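Local coordinates for penicillin binding protein 2X (PDB 5U47) that probably cross-links the peptides of adjacent glycan strands in septal peptidoglycan as a transpeptidase, and binds penicillin, at residues 30-35 and 183-188; 650-655 and 687-692; 671-676 and 698-703. The protein carries 1 engineered substitution. All blocks are in the same frame, centred on the assembly; numbering follows the deposited sequence.

Interaction 1: residues 30-35 and 183-188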
ATOM      1  N   ALA A  30      -5.381 -10.528 -22.822  1.00 32.30           N
ATOM      2  CA  ALA A  30      -4.863  -9.214 -23.151  1.00 32.77           C
ATOM      3  C   ALA A  30      -3.525  -8.998 -22.432  1.00 32.72           C
ATOM      4  O   ALA A  30      -3.225  -9.656 -21.425  1.00 30.28           O
ATOM      5  CB  ALA A  30      -5.855  -8.147 -22.708  1.00 33.99           C
ATOM      6  N   LYS A  31      -2.722  -8.087 -22.964  1.00 32.25           N
ATOM      7  CA  LYS A  31      -1.507  -7.704 -22.309  1.00 30.98           C
ATOM      8  C   LYS A  31      -1.887  -7.024 -20.971  1.00 28.54           C
ATOM      9  O   LYS A  31      -2.723  -6.116 -20.930  1.00 27.35           O
ATOM     10  CB  LYS A  31      -0.731  -6.716 -23.162  1.00 35.04           C
ATOM     11  CG  LYS A  31       0.487  -6.149 -22.458  1.00 37.83           C
ATOM     12  CD  LYS A  31       1.164  -5.068 -23.248  1.00 41.01           C
ATOM     13  CE  LYS A  31       2.365  -4.556 -22.475  1.00 43.36           C
ATOM     14  NZ  LYS A  31       2.985  -3.386 -23.153  1.00 47.10           N
ATOM     15  N   ARG A  32      -1.269  -7.476 -19.894  1.00 26.35           N
ATOM     16  CA  ARG A  32      -1.496  -6.909 -18.587  1.00 25.82           C
ATOM     17  C   ARG A  32      -0.737  -5.591 -18.485  1.00 25.82           C
ATOM     18  O   ARG A  32       0.397  -5.473 -18.965  1.00 26.31           O
ATOM     19  CB  ARG A  32      -1.012  -7.885 -17.516  1.00 25.49           C
ATOM     20  CG  ARG A  32      -1.305  -7.478 -16.083  1.00 25.58           C
ATOM     21  CD  ARG A  32      -0.896  -8.602 -15.136  1.00 25.71           C
ATOM     22  NE  ARG A  32      -1.189  -8.306 -13.738  1.00 25.41           N
ATOM     23  CZ  ARG A  32      -2.389  -8.422 -13.178  1.00 25.79           C
ATOM     24  NH1 ARG A  32      -3.452  -8.801 -13.900  1.00 26.84           N
ATOM     25  NH2 ARG A  32      -2.548  -8.134 -11.903  1.00 25.00           N
ATOM     26  N   GLY A  33      -1.355  -4.619 -17.829  1.00 25.11           N
ATOM     27  CA  GLY A  33      -0.765  -3.324 -17.635  1.00 24.25           C
ATOM     28  C   GLY A  33       0.550  -3.407 -16.892  1.00 24.03           C
ATOM     29  O   GLY A  33       0.804  -4.357 -16.154  1.00 22.63           O
ATOM     30  N   THR A  34       1.392  -2.412 -17.133  1.00 23.99           N
ATOM     31  CA  THR A  34       2.684  -2.316 -16.495  1.00 24.01           C
ATOM     32  C   THR A  34       2.518  -1.509 -15.222  1.00 23.48           C
ATOM     33  O   THR A  34       1.729  -0.567 -15.190  1.00 23.92           O
ATOM     34  CB  THR A  34       3.679  -1.615 -17.436  1.00 24.31           C
ATOM     35  OG1 THR A  34       3.917  -2.457 -18.545  1.00 25.26           O
ATOM     36  CG2 THR A  34       5.008  -1.318 -16.764  1.00 24.64           C
ATOM     37  N   ILE A  35       3.278  -1.879 -14.195  1.00 22.84           N
ATOM     38  CA  ILE A  35       3.319  -1.153 -12.933  1.00 22.39           C
ATOM     39  C   ILE A  35       4.643  -0.423 -12.925  1.00 22.37           C
ATOM     40  O   ILE A  35       5.720  -1.057 -13.085  1.00 23.12           O
ATOM     41  CB  ILE A  35       3.225  -2.088 -11.709  1.00 22.30           C
ATOM     42  CG1 ILE A  35       1.890  -2.837 -11.740  1.00 22.66           C
ATOM     43  CG2 ILE A  35       3.333  -1.278 -10.415  1.00 22.26           C
ATOM     44  CD1 ILE A  35       1.802  -3.996 -10.767  1.00 23.07           C
ATOM     45  N   LEU A 183      -8.108  -3.017 -13.123  1.00 28.49           N
ATOM     46  CA  LEU A 183      -7.464  -2.031 -13.992  1.00 27.21           C
ATOM     47  C   LEU A 183      -6.329  -2.633 -14.830  1.00 26.22           C
ATOM     48  O   LEU A 183      -6.202  -2.354 -16.030  1.00 26.16           O
ATOM     49  CB  LEU A 183      -6.917  -0.864 -13.158  1.00 27.80           C
ATOM     50  CG  LEU A 183      -7.971  -0.008 -12.446  1.00 27.98           C
ATOM     51  CD1 LEU A 183      -7.344   0.885 -11.386  1.00 28.00           C
ATOM     52  CD2 LEU A 183      -8.707   0.815 -13.474  1.00 29.98           C
ATOM     53  N   LEU A 184      -5.515  -3.476 -14.206  1.00 24.38           N
ATOM     54  CA  LEU A 184      -4.350  -4.048 -14.870  1.00 24.86           C
ATOM     55  C   LEU A 184      -4.694  -5.026 -15.987  1.00 25.65           C
ATOM     56  O   LEU A 184      -3.935  -5.153 -16.931  1.00 23.78           O
ATOM     57  CB  LEU A 184      -3.453  -4.744 -13.854  1.00 24.54           C
ATOM     58  CG  LEU A 184      -2.695  -3.799 -12.926  1.00 24.31           C
ATOM     59  CD1 LEU A 184      -2.101  -4.569 -11.754  1.00 24.35           C
ATOM     60  CD2 LEU A 184      -1.610  -3.056 -13.682  1.00 24.51           C
ATOM     61  N   THR A 185      -5.834  -5.699 -15.845  1.00 26.23           N
ATOM     62  CA  THR A 185      -6.270  -6.716 -16.767  1.00 30.61           C
ATOM     63  C   THR A 185      -7.009  -6.076 -17.910  1.00 32.44           C
ATOM     64  O   THR A 185      -7.954  -5.309 -17.712  1.00 36.71           O
ATOM     65  CB  THR A 185      -7.206  -7.726 -16.072  1.00 32.35           C
ATOM     66  OG1 THR A 185      -6.522  -8.298 -14.955  1.00 32.70           O
ATOM     67  CG2 THR A 185      -7.632  -8.845 -17.029  1.00 32.82           C
ATOM     68  N   GLY A 186      -6.585  -6.386 -19.116  1.00 33.01           N
ATOM     69  CA  GLY A 186      -7.245  -5.811 -20.270  1.00 35.87           C
ATOM     70  C   GLY A 186      -8.532  -6.561 -20.577  1.00 36.34           C
ATOM     71  O   GLY A 186      -8.995  -7.383 -19.789  1.00 38.70           O
ATOM     72  N   THR A 187      -9.113  -6.265 -21.725  1.00 35.10           N
ATOM     73  CA  THR A 187     -10.297  -6.962 -22.171  1.00 35.77           C
ATOM     74  C   THR A 187      -9.777  -8.062 -23.060  1.00 34.37           C
ATOM     75  O   THR A 187      -9.060  -7.816 -24.038  1.00 32.08           O
ATOM     76  CB  THR A 187     -11.250  -6.018 -22.923  1.00 37.32           C
ATOM     77  OG1 THR A 187     -11.598  -4.939 -22.043  1.00 36.64           O
ATOM     78  CG2 THR A 187     -12.528  -6.753 -23.387  1.00 37.58           C
ATOM     79  N   ASP A 188     -10.127  -9.285 -22.714  1.00 35.90           N
ATOM     80  CA  ASP A 188      -9.670 -10.424 -23.478  1.00 37.49           C
ATOM     81  C   ASP A 188     -10.110 -10.424 -24.943  1.00 37.57           C
ATOM     82  O   ASP A 188     -11.133  -9.852 -25.312  1.00 35.68           O
ATOM     83  CB  ASP A 188     -10.130 -11.712 -22.818  1.00 41.04           C
ATOM     84  CG  ASP A 188      -9.412 -11.990 -21.515  1.00 42.51           C
ATOM     85  OD1 ASP A 188      -8.285 -11.454 -21.288  1.00 46.66           O
ATOM     86  OD2 ASP A 188      -9.971 -12.767 -20.712  1.00 47.17           O
TER
HETATM   87  O   HOH W   1      -4.592  -8.837 -19.093  1.00 29.65           O
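Gly-33 and Leu-184 meet backbone to backbone where residues 30-35 run antiparallel to the chain leaving helix 181-184, their end-to-end directions 174° apart. Gly-33 N donates a nearly straight bond (175°) to Leu-184 O at 2.8 Å. Arg-32 CA lies 3.4 Å from that same Leu-184 O, adding a CA-H...O contact. Toward Ala-30 and Asp-188, a water bridges the backbones, donating to Ala-30 O and accepting from Gly-186 N, and Ala-30 N makes a weak bond of 3.4 Å to Asp-188 OD1. Ala-30 CB sits 3.7 Å from Gly-186 CA. Among the side chains, Arg-32 has CG anti to its backbone N (chi1 -175°) and stays extended to NE. Its guanidinium lies with one face against Leu-184 CB, which stands 3.9 Å above the plane over the centre. Glu-177 forms a salt bridge with Arg-32 NE, and Asn-181 OD1 accepts from NH2, so polar partners fix the group whose face packs on leucine. Leu-184 CD2 reaches Ile-35 CG1 at 4.0 Å, the two side chains crossing at about a right angle. Within the dimerisation domain, the loop after strand 26-28 thus packs on the C-terminal end of helix 181-184, and Ile-35 already begins strand 35-36 of a mixed sheet.

Interaction 2: residues 650-655 and 687-692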
ATOM      1  N   THR A 650     -26.039   8.335  12.018  1.00 34.51           N
ATOM      2  CA  THR A 650     -26.707   9.101  13.077  1.00 36.41           C
ATOM      3  C   THR A 650     -25.909  10.222  13.741  1.00 35.83           C
ATOM      4  O   THR A 650     -26.489  10.994  14.504  1.00 36.74           O
ATOM      5  CB  THR A 650     -27.121   8.161  14.227  1.00 38.71           C
ATOM      6  OG1 THR A 650     -25.943   7.578  14.795  1.00 37.68           O
ATOM      7  CG2 THR A 650     -28.072   7.058  13.734  1.00 39.50           C
ATOM      8  N   GLU A 651     -24.602  10.290  13.499  1.00 35.74           N
ATOM      9  CA  GLU A 651     -23.731  11.318  14.098  1.00 35.82           C
ATOM     10  C   GLU A 651     -23.114  12.256  13.055  1.00 33.61           C
ATOM     11  O   GLU A 651     -22.773  11.827  11.951  1.00 31.16           O
ATOM     12  CB  GLU A 651     -22.602  10.654  14.890  1.00 38.88           C
ATOM     13  CG  GLU A 651     -23.051   9.906  16.139  1.00 44.48           C
ATOM     14  CD  GLU A 651     -21.880   9.328  16.942  1.00 48.00           C
ATOM     15  OE1 GLU A 651     -20.767   9.181  16.391  1.00 50.37           O
ATOM     16  OE2 GLU A 651     -22.074   9.009  18.137  1.00 55.46           O
ATOM     17  N   LEU A 652     -22.962  13.532  13.428  1.00 31.55           N
ATOM     18  CA  LEU A 652     -22.384  14.539  12.556  1.00 30.00           C
ATOM     19  C   LEU A 652     -20.925  14.199  12.260  1.00 28.99           C
ATOM     20  O   LEU A 652     -20.154  13.929  13.186  1.00 28.24           O
ATOM     21  CB  LEU A 652     -22.415  15.913  13.229  1.00 31.07           C
ATOM     22  CG  LEU A 652     -21.982  17.115  12.383  1.00 30.77           C
ATOM     23  CD1 LEU A 652     -22.921  17.303  11.198  1.00 31.31           C
ATOM     24  CD2 LEU A 652     -21.989  18.355  13.258  1.00 31.69           C
ATOM     25  N   PRO A 653     -20.541  14.177  10.981  1.00 27.31           N
ATOM     26  CA  PRO A 653     -19.142  13.918  10.647  1.00 26.94           C
ATOM     27  C   PRO A 653     -18.206  15.086  10.917  1.00 26.78           C
ATOM     28  O   PRO A 653     -18.657  16.183  11.169  1.00 26.27           O
ATOM     29  CB  PRO A 653     -19.170  13.734   9.120  1.00 27.16           C
ATOM     30  CG  PRO A 653     -20.591  13.463   8.771  1.00 27.67           C
ATOM     31  CD  PRO A 653     -21.422  14.134   9.803  1.00 27.65           C
ATOM     32  N   ASP A 654     -16.904  14.809  10.836  1.00 27.78           N
ATOM     33  CA  ASP A 654     -15.850  15.831  10.832  1.00 27.47           C
ATOM     34  C   ASP A 654     -15.926  16.208   9.349  1.00 27.02           C
ATOM     35  O   ASP A 654     -15.661  15.385   8.478  1.00 24.55           O
ATOM     36  CB  ASP A 654     -14.501  15.224  11.231  1.00 28.95           C
ATOM     37  CG  ASP A 654     -13.306  16.129  10.951  1.00 29.52           C
ATOM     38  OD1 ASP A 654     -13.462  17.228  10.374  1.00 29.30           O
ATOM     39  OD2 ASP A 654     -12.170  15.698  11.303  1.00 28.92           O
ATOM     40  N   MET A 655     -16.355  17.438   9.076  1.00 26.23           N
ATOM     41  CA  MET A 655     -16.603  17.870   7.718  1.00 26.08           C
ATOM     42  C   MET A 655     -15.451  18.687   7.143  1.00 24.90           C
ATOM     43  O   MET A 655     -15.584  19.269   6.054  1.00 23.28           O
ATOM     44  CB  MET A 655     -17.922  18.669   7.684  1.00 27.07           C
ATOM     45  CG  MET A 655     -19.146  17.867   8.125  1.00 28.19           C
ATOM     46  SD  MET A 655     -20.609  18.893   8.416  1.00 33.41           S
ATOM     47  CE  MET A 655     -20.919  19.489   6.776  1.00 32.55           C
ATOM     48  N   GLN A 687     -16.644  24.164  11.474  1.00 28.03           N
ATOM     49  CA  GLN A 687     -18.058  23.798  11.634  1.00 27.62           C
ATOM     50  C   GLN A 687     -18.431  24.211  13.061  1.00 29.08           C
ATOM     51  O   GLN A 687     -17.633  24.048  13.970  1.00 30.30           O
ATOM     52  CB  GLN A 687     -18.287  22.307  11.366  1.00 27.61           C
ATOM     53  CG  GLN A 687     -17.553  21.345  12.283  1.00 28.52           C
ATOM     54  CD  GLN A 687     -17.635  19.930  11.755  1.00 27.91           C
ATOM     55  OE1 GLN A 687     -16.939  19.588  10.811  1.00 28.23           O
ATOM     56  NE2 GLN A 687     -18.470  19.099  12.365  1.00 27.31           N
ATOM     57  N   SER A 688     -19.621  24.779  13.236  1.00 27.79           N
ATOM     58  CA  SER A 688     -20.058  25.308  14.543  1.00 30.33           C
ATOM     59  C   SER A 688     -20.577  24.222  15.480  1.00 31.08           C
ATOM     60  O   SER A 688     -20.738  24.465  16.668  1.00 32.78           O
ATOM     61  CB  SER A 688     -21.135  26.383  14.349  1.00 29.63           C
ATOM     62  OG  SER A 688     -22.339  25.812  13.830  1.00 28.29           O
ATOM     63  N   VAL A 689     -20.861  23.040  14.939  1.00 29.83           N
ATOM     64  CA  VAL A 689     -21.292  21.902  15.756  1.00 30.82           C
ATOM     65  C   VAL A 689     -20.215  20.819  15.627  1.00 31.16           C
ATOM     66  O   VAL A 689     -19.840  20.455  14.514  1.00 29.73           O
ATOM     67  CB  VAL A 689     -22.645  21.356  15.290  1.00 30.74           C
ATOM     68  CG1 VAL A 689     -23.058  20.167  16.155  1.00 32.75           C
ATOM     69  CG2 VAL A 689     -23.702  22.468  15.356  1.00 31.95           C
ATOM     70  N   ALA A 690     -19.749  20.306  16.758  1.00 32.49           N
ATOM     71  CA  ALA A 690     -18.664  19.321  16.776  1.00 33.67           C
ATOM     72  C   ALA A 690     -19.043  17.976  16.168  1.00 33.41           C
ATOM     73  O   ALA A 690     -20.199  17.541  16.253  1.00 31.71           O
ATOM     74  CB  ALA A 690     -18.168  19.117  18.194  1.00 36.75           C
ATOM     75  N   ALA A 691     -18.054  17.328  15.544  1.00 32.21           N
ATOM     76  CA  ALA A 691     -18.250  16.022  14.953  1.00 31.18           C
ATOM     77  C   ALA A 691     -18.691  15.063  16.049  1.00 32.59           C
ATOM     78  O   ALA A 691     -18.229  15.154  17.185  1.00 31.82           O
ATOM     79  CB  ALA A 691     -16.962  15.535  14.316  1.00 32.33           C
ATOM     80  N   GLY A 692     -19.615  14.169  15.717  1.00 32.51           N
ATOM     81  CA  GLY A 692     -20.088  13.179  16.689  1.00 35.62           C
ATOM     82  C   GLY A 692     -21.391  13.516  17.408  1.00 37.06           C
ATOM     83  O   GLY A 692     -21.933  12.667  18.111  1.00 38.23           O
TER
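Gln-687 bonds through both ends of its amide to the backbone of residues 653-655. OE1 accepts from Met-655 N at 2.8 Å, in the carbonyl plane and on a lone pair, while NE2 donates to Pro-653 O at 3.2 Å, with an N-H...O angle of 174°. NE2 also donates to Val-689 O within its own segment, at 2.9 Å; both acceptors lie practically in the amide plane, so three bonds fix its rotation. CG stands between the backbone N and carbonyl carbon (chi1 61°), and the chain is extended beyond CG, crossing the Met-655 side chain at about a right angle. A backbone bond from Gly-692 N to Leu-652 O, 2.6 Å long, ties the two loops together. Gly-692 has a positive phi of 98°, at which a side chain would press on the preceding carbonyl oxygen.

Between these polar ties, Leu-652 meets Gln-687 tip to tip and sets CD2 3.6 Å from Val-689 CG1. Farther out, Leu-652 and Met-655 both rest on Phe-666 of helix 660-670, and Asp-654 OD2 accepts from Lys-459 N, just after strand 456-458, a distant part of the chain. Here a side-chain amide stands in for backbone pairing within a PASTA domain, joining the loop ahead of helix 660-670 to that ahead of strand 700-706.

Interaction 3: residues 671-676 and 698-703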
ATOM      1  N   GLY A 671     -31.911  17.063   6.281  1.00 35.05           N
ATOM      2  CA  GLY A 671     -32.775  18.168   6.673  1.00 35.65           C
ATOM      3  C   GLY A 671     -32.175  19.129   7.679  1.00 36.23           C
ATOM      4  O   GLY A 671     -32.838  19.526   8.621  1.00 36.55           O
ATOM      5  N   ILE A 672     -30.919  19.507   7.472  1.00 35.70           N
ATOM      6  CA  ILE A 672     -30.235  20.430   8.365  1.00 36.03           C
ATOM      7  C   ILE A 672     -30.067  21.751   7.635  1.00 35.76           C
ATOM      8  O   ILE A 672     -29.721  21.769   6.460  1.00 35.09           O
ATOM      9  CB  ILE A 672     -28.864  19.864   8.773  1.00 36.62           C
ATOM     10  CG1 ILE A 672     -29.063  18.573   9.570  1.00 37.15           C
ATOM     11  CG2 ILE A 672     -28.063  20.893   9.565  1.00 36.10           C
ATOM     12  CD1 ILE A 672     -27.777  17.832   9.850  1.00 38.66           C
ATOM     13  N   LYS A 673     -30.319  22.848   8.338  1.00 32.99           N
ATOM     14  CA  LYS A 673     -30.181  24.200   7.787  1.00 35.82           C
ATOM     15  C   LYS A 673     -28.737  24.667   7.933  1.00 32.24           C
ATOM     16  O   LYS A 673     -28.235  24.780   9.050  1.00 32.82           O
ATOM     17  CB  LYS A 673     -31.102  25.151   8.556  1.00 41.27           C
ATOM     18  CG  LYS A 673     -30.955  26.635   8.264  1.00 47.66           C
ATOM     19  CD  LYS A 673     -31.627  27.063   6.974  1.00 54.17           C
ATOM     20  CE  LYS A 673     -31.577  28.582   6.811  1.00 58.49           C
ATOM     21  NZ  LYS A 673     -30.186  29.077   6.589  1.00 60.12           N
ATOM     22  N   ILE A 674     -28.084  24.966   6.814  1.00 30.01           N
ATOM     23  CA  ILE A 674     -26.691  25.415   6.834  1.00 27.52           C
ATOM     24  C   ILE A 674     -26.570  26.902   6.553  1.00 27.34           C
ATOM     25  O   ILE A 674     -27.193  27.416   5.643  1.00 28.40           O
ATOM     26  CB  ILE A 674     -25.811  24.675   5.781  1.00 27.28           C
ATOM     27  CG1 ILE A 674     -25.850  23.156   5.979  1.00 26.26           C
ATOM     28  CG2 ILE A 674     -24.364  25.167   5.861  1.00 25.61           C
ATOM     29  CD1 ILE A 674     -25.246  22.690   7.285  1.00 26.22           C
ATOM     30  N   THR A 675     -25.760  27.577   7.356  1.00 27.04           N
ATOM     31  CA  THR A 675     -25.421  28.976   7.160  1.00 28.89           C
ATOM     32  C   THR A 675     -23.959  28.989   6.739  1.00 27.76           C
ATOM     33  O   THR A 675     -23.123  28.399   7.435  1.00 26.43           O
ATOM     34  CB  THR A 675     -25.604  29.763   8.474  1.00 30.79           C
ATOM     35  OG1 THR A 675     -26.988  29.760   8.823  1.00 33.11           O
ATOM     36  CG2 THR A 675     -25.133  31.198   8.328  1.00 33.01           C
ATOM     37  N   TYR A 676     -23.638  29.606   5.604  1.00 29.03           N
ATOM     38  CA  TYR A 676     -22.251  29.636   5.129  1.00 29.62           C
ATOM     39  C   TYR A 676     -21.541  30.938   5.393  1.00 31.73           C
ATOM     40  O   TYR A 676     -22.135  32.006   5.329  1.00 31.16           O
ATOM     41  CB  TYR A 676     -22.168  29.355   3.613  1.00 31.05           C
ATOM     42  CG  TYR A 676     -22.667  27.984   3.241  1.00 31.38           C
ATOM     43  CD1 TYR A 676     -21.841  26.860   3.363  1.00 30.63           C
ATOM     44  CD2 TYR A 676     -23.967  27.802   2.783  1.00 31.99           C
ATOM     45  CE1 TYR A 676     -22.303  25.596   3.034  1.00 31.94           C
ATOM     46  CE2 TYR A 676     -24.441  26.543   2.455  1.00 33.34           C
ATOM     47  CZ  TYR A 676     -23.607  25.445   2.569  1.00 32.91           C
ATOM     48  OH  TYR A 676     -24.090  24.198   2.251  1.00 35.72           O
ATOM     49  N   THR A 698     -29.485  18.003  15.685  1.00 36.73           N
ATOM     50  CA  THR A 698     -28.766  19.028  14.961  1.00 36.57           C
ATOM     51  C   THR A 698     -29.684  19.622  13.886  1.00 37.71           C
ATOM     52  O   THR A 698     -30.005  18.947  12.904  1.00 38.39           O
ATOM     53  CB  THR A 698     -27.491  18.421  14.334  1.00 37.04           C
ATOM     54  OG1 THR A 698     -26.661  17.865  15.378  1.00 38.56           O
ATOM     55  CG2 THR A 698     -26.700  19.481  13.573  1.00 37.42           C
ATOM     56  N   LYS A 699     -30.104  20.875  14.076  1.00 35.37           N
ATOM     57  CA  LYS A 699     -31.028  21.532  13.139  1.00 37.58           C
ATOM     58  C   LYS A 699     -30.332  22.558  12.275  1.00 35.54           C
ATOM     59  O   LYS A 699     -30.753  22.811  11.144  1.00 34.05           O
ATOM     60  CB  LYS A 699     -32.134  22.270  13.907  1.00 41.17           C
ATOM     61  CG  LYS A 699     -32.826  21.476  15.009  1.00 45.65           C
ATOM     62  CD  LYS A 699     -33.417  20.164  14.512  1.00 48.57           C
ATOM     63  CE  LYS A 699     -34.182  19.458  15.623  1.00 52.83           C
ATOM     64  NZ  LYS A 699     -34.766  18.172  15.154  1.00 55.43           N
ATOM     65  N   LYS A 700     -29.277  23.153  12.828  1.00 34.45           N
ATOM     66  CA  LYS A 700     -28.536  24.216  12.171  1.00 34.14           C
ATOM     67  C   LYS A 700     -27.035  24.088  12.392  1.00 33.33           C
ATOM     68  O   LYS A 700     -26.590  23.697  13.471  1.00 31.70           O
ATOM     69  CB  LYS A 700     -28.942  25.572  12.761  1.00 36.76           C
ATOM     70  CG  LYS A 700     -30.415  25.920  12.655  1.00 41.41           C
ATOM     71  CD  LYS A 700     -30.700  27.279  13.288  1.00 44.59           C
ATOM     72  CE  LYS A 700     -32.174  27.619  13.220  1.00 49.16           C
ATOM     73  NZ  LYS A 700     -32.409  29.034  13.624  1.00 54.36           N
ATOM     74  N   ILE A 701     -26.263  24.428  11.362  1.00 30.32           N
ATOM     75  CA  ILE A 701     -24.829  24.463  11.483  1.00 29.43           C
ATOM     76  C   ILE A 701     -24.312  25.665  10.707  1.00 27.39           C
ATOM     77  O   ILE A 701     -24.821  25.993   9.627  1.00 27.71           O
ATOM     78  CB  ILE A 701     -24.140  23.212  10.907  1.00 28.82           C
ATOM     79  CG1 ILE A 701     -24.738  21.911  11.455  1.00 30.48           C
ATOM     80  CG2 ILE A 701     -22.651  23.258  11.208  1.00 28.93           C
ATOM     81  CD1 ILE A 701     -24.211  20.666  10.759  1.00 30.64           C
ATOM     82  N   THR A 702     -23.322  26.336  11.279  1.00 28.45           N
ATOM     83  CA  THR A 702     -22.622  27.392  10.573  1.00 28.28           C
ATOM     84  C   THR A 702     -21.333  26.756  10.060  1.00 27.21           C
ATOM     85  O   THR A 702     -20.506  26.258  10.838  1.00 25.76           O
ATOM     86  CB  THR A 702     -22.321  28.623  11.439  1.00 30.17           C
ATOM     87  OG1 THR A 702     -23.547  29.241  11.808  1.00 30.39           O
ATOM     88  CG2 THR A 702     -21.493  29.642  10.651  1.00 30.80           C
ATOM     89  N   ILE A 703     -21.191  26.750   8.745  1.00 26.53           N
ATOM     90  CA  ILE A 703     -20.019  26.195   8.083  1.00 25.89           C
ATOM     91  C   ILE A 703     -19.186  27.323   7.487  1.00 26.71           C
ATOM     92  O   ILE A 703     -19.698  28.135   6.703  1.00 26.40           O
ATOM     93  CB  ILE A 703     -20.467  25.281   6.940  1.00 25.96           C
ATOM     94  CG1 ILE A 703     -21.096  23.999   7.499  1.00 25.32           C
ATOM     95  CG2 ILE A 703     -19.320  24.961   5.982  1.00 26.70           C
ATOM     96  CD1 ILE A 703     -20.126  23.073   8.195  1.00 25.32           C
TER
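Ile-674 and Ile-701 lie side by side and point the same way, as expected of directly paired residues on neighbouring parallel strands. Ile-674 CD1 touches Ile-701 CB at 3.8 Å, while its other branch, CG2, reaches obliquely across to Ile-703 CG1, also at 3.8 Å. The two branches thus serve different neighbours: chi1 sets CG1 beside the backbone N and CG2 anti to it, and chi2 (-65°) then places CD1 by Ile-701. Before the paired stretch begins, Ile-672 CG2 packs 4.0 Å from Ile-701 CG1.

Tyr-676 and Ile-703 repeat the side-by-side pattern, with Ile-703 CG2 coming obliquely to Tyr-676 CD1 at 4.1 Å. One face of the tyrosine ring carries CG2 of Ile-674, from its own strand, 3.4 Å above the plane and offset toward the rim. The ring also makes a cation-pi contact with Lys-660. Helix 660-670 packs on this isoleucine and tyrosine side through residues such as Phe-666, Ala-667 and Val-663.

On the other face, Lys-673 is paired with Lys-700 and Thr-675 with Thr-702. Backbone bonds hold the register: Lys-673 N donates to Lys-699 O (2.8 Å) and Thr-675 N to Ile-701 O (2.9 Å), with the return bonds coming from Ile-701 N to Lys-673 O and from Ile-703 N to Thr-675 O. The strand axes diverge by only 23°.

The chemistry implies a two-faced sheet: regular parallel hydrogen bonding joins the strands, isoleucines and Tyr-676 pack one face on the helix, and lysines and threonines make the opposite face polar and largely exposed.

Overall arrangement
Interaction 1 comes first along the chain, in the dimerisation domain, and closes before the others open. Its centre is about 42 Å from that of interaction 2 and about 47 Å from that of interaction 3, and it touches neither. Interactions 2 and 3 belong together: their segments alternate within the last PASTA domain, their centres are about 11 Å apart, and both pack against helix 660-670. They touch directly, Leu-652 CD1 lying 3.6 Å from Ile-701 CD1, while Ser-688 OG probably hydrogen-bonds Thr-702 N. Strand 700-706, central in the three-strand sheet, lies between strands 673-677 and 683-687. The loop contact and the strand pairing thus belong to one small C-terminal domain, far from the N-terminal contact.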